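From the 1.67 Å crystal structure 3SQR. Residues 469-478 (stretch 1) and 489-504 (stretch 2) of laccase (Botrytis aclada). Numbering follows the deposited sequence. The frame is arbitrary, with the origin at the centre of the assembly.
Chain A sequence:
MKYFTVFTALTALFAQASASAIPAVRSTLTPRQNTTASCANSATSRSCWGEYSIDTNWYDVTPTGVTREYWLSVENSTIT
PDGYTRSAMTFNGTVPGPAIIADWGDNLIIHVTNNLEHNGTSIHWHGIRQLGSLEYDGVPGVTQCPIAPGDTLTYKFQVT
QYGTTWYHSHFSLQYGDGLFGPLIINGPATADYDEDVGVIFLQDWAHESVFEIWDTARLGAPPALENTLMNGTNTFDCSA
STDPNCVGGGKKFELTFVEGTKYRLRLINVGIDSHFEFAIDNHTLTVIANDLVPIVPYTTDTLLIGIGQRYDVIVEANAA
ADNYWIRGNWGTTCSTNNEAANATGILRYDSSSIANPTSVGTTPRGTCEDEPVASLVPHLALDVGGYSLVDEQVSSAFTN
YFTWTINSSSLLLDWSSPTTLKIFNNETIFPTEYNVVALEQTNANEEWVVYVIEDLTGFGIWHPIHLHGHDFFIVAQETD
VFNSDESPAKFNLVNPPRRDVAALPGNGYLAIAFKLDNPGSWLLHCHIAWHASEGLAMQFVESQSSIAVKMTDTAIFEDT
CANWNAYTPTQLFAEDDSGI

Stretch 1 469-478: GHDFFIVAQE
Stretch 2, residues 489-504: AKFNLVNPPRRDVAAL

The two stretches bury 907 Å² between them, summed over both sides, and meet through a short antiparallel ladder in which Phe-472 faces Arg-499 as a hydrogen-bonded pair (CA to CA 5.6 Å) and Phe-473 faces Arg-498 as a non-hydrogen-bonded pair (CA to CA 4.4 Å). Stretch 1 enters through Gly-469, at phi/psi 69/1°, a positive phi that favours glycine, and contributes nothing there. His-470 (-155/145°, chi1 m) sends the end of its side chain away from stretch 2.

Asp-471 (-83/137°, chi1 m) lies opposite Asp-500 (chi1 p), their CA atoms 4.9 Å apart. The like-charged Asp-471 OD1 and Asp-500 OD2 are 4.2 Å apart, and a water bridges them by donating to both, at 2.8 Å from Asp-471 OD1 and 2.6 Å from Asp-500 OD2. Two acceptors that could not bond each other directly are thus joined through one donor.

Phe-472 (-107/166°) anchors the ladder: its N donates to Arg-499 O (2.8 Å), and Arg-499 N (Arg-499 at -171/-169°) returns a bond to Phe-472 O (3.0 Å). The same carbonyl receives a CA-H...O contact, Arg-498 CA to Phe-472 O at 3.1 Å. With chi1 p and chi2 63°, the ring swings nearer stretch 2, so that Arg-499 O and Asp-500 N lie over one face, while Ala-502 CB meets the edge, 3.5 Å from Phe-472 CZ. Asp-500 CA sits off-centre, 4.3 Å from the centroid of the Phe-472 ring.

Phe-473 (-109/126°, chi1 m, chi2 70°) shares the other face of the sheet with Arg-498 (-145/126°, chi1 t, chi2 t, chi3 p). The aliphatic part of the arginine packs over the ring, with Arg-498 CD 3.8 Å from the centroid of the Phe-473 ring, and its guanidinium is hydrogen-bonded elsewhere in the structure. Pro-496, its ring C-gamma endo, approaches the ring edge, and Phe-473 CB lies 3.8 Å from Pro-496 CG.

Ile-474 (-83/89°, chi1 m, chi2 t) continues the backbone pairing beyond the bridges, its N donating to Pro-497 O at 2.8 Å. Its CD1 reaches Ala-502 CB at 3.5 Å and Pro-497 CB at 4.0 Å, the latter on a C-gamma exo ring.

At Val-475 (-76/-22°) the chain turns a corner, and its N makes a weak bond to Phe-473 O (3.0 Å). The partner now changes to the start of stretch 2: Asn-492 N donates to Val-475 O at 2.8 Å, nearly straight at 169°. With chi1 m, Val-475 CG2 stands over the face of the Phe-491 ring, 3.8 Å from its centroid, while Val-475 CG1 contacts Leu-493 CD2 at 3.8 Å.

Ala-476 (-162/138°) adds its CB, 3.8 Å from Phe-491 CD1. Gln-477 (-142/96°), extended through chi1 t and chi2 t with chi3 54°, points toward stretch 2, and its NE2 donates to Ala-503 O at 2.8 Å. Glu-478 is exposed and makes no contact.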

# COMPACT_ATOMS: atom_id res chain seq x y z
N GLY A 469 -3.17 10.56 3.75
CA GLY A 469 -4.21 11.60 3.98
C GLY A 469 -4.95 12.15 2.77
O GLY A 469 -5.84 12.96 2.91
N HIS A 470 -4.63 11.67 1.58
CA HIS A 470 -5.17 12.18 0.34
C HIS A 470 -5.15 11.15 -0.74
O HIS A 470 -4.15 10.42 -0.88
CB HIS A 470 -4.37 13.34 -0.26
CG HIS A 470 -4.24 14.50 0.65
ND1 HIS A 470 -5.09 15.56 0.58
CD2 HIS A 470 -3.40 14.75 1.69
CE1 HIS A 470 -4.77 16.44 1.50
NE2 HIS A 470 -3.76 15.98 2.20
N ASP A 471 -6.17 11.20 -1.57
CA ASP A 471 -6.00 10.72 -2.94
C ASP A 471 -5.38 11.84 -3.75
O ASP A 471 -5.77 13.00 -3.57
CB ASP A 471 -7.28 10.39 -3.63
CG ASP A 471 -7.94 9.12 -3.12
OD1 ASP A 471 -7.30 8.30 -2.47
OD2 ASP A 471 -9.09 8.96 -3.43
N PHE A 472 -4.41 11.52 -4.58
CA PHE A 472 -3.81 12.53 -5.46
C PHE A 472 -4.25 12.36 -6.88
O PHE A 472 -4.76 11.29 -7.25
CB PHE A 472 -2.31 12.58 -5.32
CG PHE A 472 -1.63 11.28 -5.58
CD1 PHE A 472 -1.69 10.67 -6.82
CD2 PHE A 472 -0.92 10.67 -4.58
CE1 PHE A 472 -1.04 9.46 -7.01
CE2 PHE A 472 -0.24 9.48 -4.78
CZ PHE A 472 -0.32 8.88 -5.97
N PHE A 473 -4.00 13.40 -7.67
CA PHE A 473 -4.32 13.40 -9.09
C PHE A 473 -3.01 13.32 -9.82
O PHE A 473 -2.08 14.10 -9.53
CB PHE A 473 -4.99 14.73 -9.40
CG PHE A 473 -6.34 14.91 -8.80
CD1 PHE A 473 -6.56 15.07 -7.45
CD2 PHE A 473 -7.46 14.92 -9.62
CE1 PHE A 473 -7.86 15.28 -6.95
CE2 PHE A 473 -8.71 15.14 -9.11
CZ PHE A 473 -8.92 15.28 -7.82
N ILE A 474 -2.87 12.35 -10.71
CA ILE A 474 -1.64 12.20 -11.46
C ILE A 474 -1.69 13.17 -12.65
O ILE A 474 -2.22 12.83 -13.70
CB ILE A 474 -1.47 10.80 -11.93
CG1 ILE A 474 -1.56 9.81 -10.75
CG2 ILE A 474 -0.14 10.68 -12.70
CD1 ILE A 474 -1.21 8.33 -11.18
N VAL A 475 -1.22 14.37 -12.43
CA VAL A 475 -1.25 15.39 -13.49
C VAL A 475 -0.15 15.14 -14.56
O VAL A 475 -0.27 15.53 -15.72
CB VAL A 475 -1.30 16.79 -12.96
CG1 VAL A 475 -2.60 16.89 -11.99
CG2 VAL A 475 -0.04 17.28 -12.28
N ALA A 476 0.87 14.41 -14.17
CA ALA A 476 1.95 13.99 -15.09
C ALA A 476 2.70 12.82 -14.48
O ALA A 476 3.04 12.81 -13.30
CB ALA A 476 2.93 15.15 -15.32
N GLN A 477 3.01 11.86 -15.30
CA GLN A 477 3.84 10.75 -14.84
C GLN A 477 4.70 10.48 -16.08
O GLN A 477 4.26 9.85 -17.04
CB GLN A 477 2.94 9.60 -14.44
CG GLN A 477 3.71 8.39 -13.97
CD GLN A 477 2.86 7.24 -13.65
OE1 GLN A 477 2.06 6.78 -14.46
NE2 GLN A 477 3.01 6.73 -12.41
N GLU A 478 5.88 11.06 -16.07
CA GLU A 478 6.66 11.22 -17.28
C GLU A 478 8.05 10.69 -17.14
O GLU A 478 8.75 10.95 -16.13
CB GLU A 478 6.76 12.72 -17.62
CG GLU A 478 5.42 13.36 -17.91
CD GLU A 478 4.77 12.92 -19.19
OE1 GLU A 478 5.51 12.61 -20.13
OE2 GLU A 478 3.51 12.88 -19.24
N ALA A 489 2.77 23.19 -18.20
CA ALA A 489 1.75 23.43 -19.19
C ALA A 489 1.24 22.16 -19.81
O ALA A 489 0.19 22.18 -20.40
N LYS A 490 1.99 21.06 -19.68
CA LYS A 490 1.55 19.77 -20.15
C LYS A 490 0.83 18.89 -19.09
O LYS A 490 0.34 17.82 -19.41
CB LYS A 490 2.74 18.99 -20.72
CG LYS A 490 3.22 19.51 -22.09
CD LYS A 490 2.62 18.65 -23.25
CE LYS A 490 2.63 19.35 -24.63
NZ LYS A 490 2.13 18.40 -25.68
N PHE A 491 0.75 19.35 -17.85
CA PHE A 491 -0.08 18.68 -16.81
C PHE A 491 -1.49 18.47 -17.29
O PHE A 491 -2.09 19.37 -17.94
CB PHE A 491 -0.17 19.54 -15.56
CG PHE A 491 1.08 19.67 -14.80
CD1 PHE A 491 2.20 18.84 -15.07
CD2 PHE A 491 1.17 20.58 -13.75
CE1 PHE A 491 3.32 18.95 -14.34
CE2 PHE A 491 2.32 20.67 -13.01
CZ PHE A 491 3.41 19.87 -13.33
N ASN A 492 -2.06 17.31 -16.98
CA ASN A 492 -3.45 17.07 -17.20
C ASN A 492 -4.22 17.35 -15.91
O ASN A 492 -4.10 16.61 -14.93
CB ASN A 492 -3.67 15.65 -17.67
CG ASN A 492 -5.12 15.27 -17.86
OD1 ASN A 492 -5.43 14.07 -17.90
ND2 ASN A 492 -6.02 16.25 -18.02
N LEU A 493 -5.02 18.42 -15.92
CA LEU A 493 -5.78 18.83 -14.74
C LEU A 493 -7.24 18.43 -14.77
O LEU A 493 -7.96 18.61 -13.77
CB LEU A 493 -5.65 20.36 -14.55
CG LEU A 493 -4.22 20.89 -14.50
CD1 LEU A 493 -4.22 22.44 -14.48
CD2 LEU A 493 -3.39 20.38 -13.30
N VAL A 494 -7.65 17.83 -15.86
CA VAL A 494 -9.02 17.46 -16.11
C VAL A 494 -9.23 15.97 -15.97
O VAL A 494 -8.85 15.14 -16.86
CB VAL A 494 -9.49 17.85 -17.53
CG1 VAL A 494 -10.93 17.48 -17.66
CG2 VAL A 494 -9.29 19.36 -17.74
N ASN A 495 -9.83 15.63 -14.84
CA ASN A 495 -10.01 14.25 -14.44
C ASN A 495 -8.82 13.32 -14.77
O ASN A 495 -9.01 12.30 -15.42
CB ASN A 495 -11.29 13.65 -15.01
CG ASN A 495 -11.75 12.45 -14.26
OD1 ASN A 495 -11.55 12.38 -13.02
ND2 ASN A 495 -12.37 11.49 -14.96
N PRO A 496 -7.62 13.65 -14.29
CA PRO A 496 -6.51 12.73 -14.49
C PRO A 496 -6.66 11.51 -13.56
O PRO A 496 -7.57 11.46 -12.76
CB PRO A 496 -5.32 13.55 -14.09
CG PRO A 496 -5.87 14.44 -13.04
CD PRO A 496 -7.22 14.79 -13.46
N PRO A 497 -5.81 10.49 -13.74
CA PRO A 497 -5.91 9.40 -12.76
C PRO A 497 -5.84 9.91 -11.32
O PRO A 497 -5.21 10.91 -11.01
CB PRO A 497 -4.71 8.51 -13.07
CG PRO A 497 -4.28 8.95 -14.49
CD PRO A 497 -4.67 10.36 -14.62
N ARG A 498 -6.49 9.18 -10.44
CA ARG A 498 -6.61 9.61 -9.06
C ARG A 498 -6.55 8.36 -8.22
O ARG A 498 -7.30 7.41 -8.46
CB ARG A 498 -7.94 10.35 -8.86
CG ARG A 498 -8.17 10.98 -7.50
CD ARG A 498 -9.42 11.84 -7.51
NE ARG A 498 -10.67 11.10 -7.47
CZ ARG A 498 -11.61 11.11 -8.42
NH1 ARG A 498 -11.43 11.78 -9.52
NH2 ARG A 498 -12.73 10.45 -8.27
N ARG A 499 -5.62 8.37 -7.25
CA ARG A 499 -5.34 7.21 -6.50
C ARG A 499 -4.41 7.59 -5.35
O ARG A 499 -4.24 8.78 -5.04
CB ARG A 499 -4.72 6.13 -7.41
CG ARG A 499 -3.28 6.42 -7.88
CD ARG A 499 -2.72 5.38 -8.87
NE ARG A 499 -2.97 4.01 -8.40
CZ ARG A 499 -2.98 2.93 -9.18
NH1 ARG A 499 -2.83 3.03 -10.48
NH2 ARG A 499 -3.27 1.75 -8.65
N ASP A 500 -3.85 6.61 -4.65
CA ASP A 500 -2.92 6.97 -3.54
C ASP A 500 -1.50 6.42 -3.59
O ASP A 500 -0.64 6.85 -2.83
CB ASP A 500 -3.58 6.63 -2.17
CG ASP A 500 -3.89 5.16 -2.01
OD1 ASP A 500 -2.92 4.38 -1.98
OD2 ASP A 500 -5.12 4.81 -1.92
N VAL A 501 -1.23 5.56 -4.58
CA VAL A 501 0.15 5.10 -4.84
C VAL A 501 0.40 5.21 -6.34
O VAL A 501 -0.38 4.73 -7.16
CB VAL A 501 0.44 3.65 -4.39
CG1 VAL A 501 1.82 3.25 -4.79
CG2 VAL A 501 0.28 3.48 -2.91
N ALA A 502 1.47 5.88 -6.74
CA ALA A 502 1.81 6.00 -8.16
C ALA A 502 3.31 6.07 -8.33
O ALA A 502 4.05 6.59 -7.49
CB ALA A 502 1.14 7.28 -8.75
N ALA A 503 3.76 5.52 -9.43
CA ALA A 503 5.17 5.41 -9.72
C ALA A 503 5.80 6.73 -10.05
O ALA A 503 5.29 7.48 -10.89
CB ALA A 503 5.38 4.44 -10.91
N LEU A 504 6.91 7.01 -9.38
CA LEU A 504 7.88 7.99 -9.87
C LEU A 504 8.68 7.26 -10.96
O LEU A 504 9.45 6.35 -10.68
CB LEU A 504 8.82 8.43 -8.78
CG LEU A 504 10.11 9.14 -9.18
CD1 LEU A 504 9.81 10.38 -10.01
CD2 LEU A 504 10.89 9.45 -7.88
O HOH W 1 -7.13 5.63 -3.43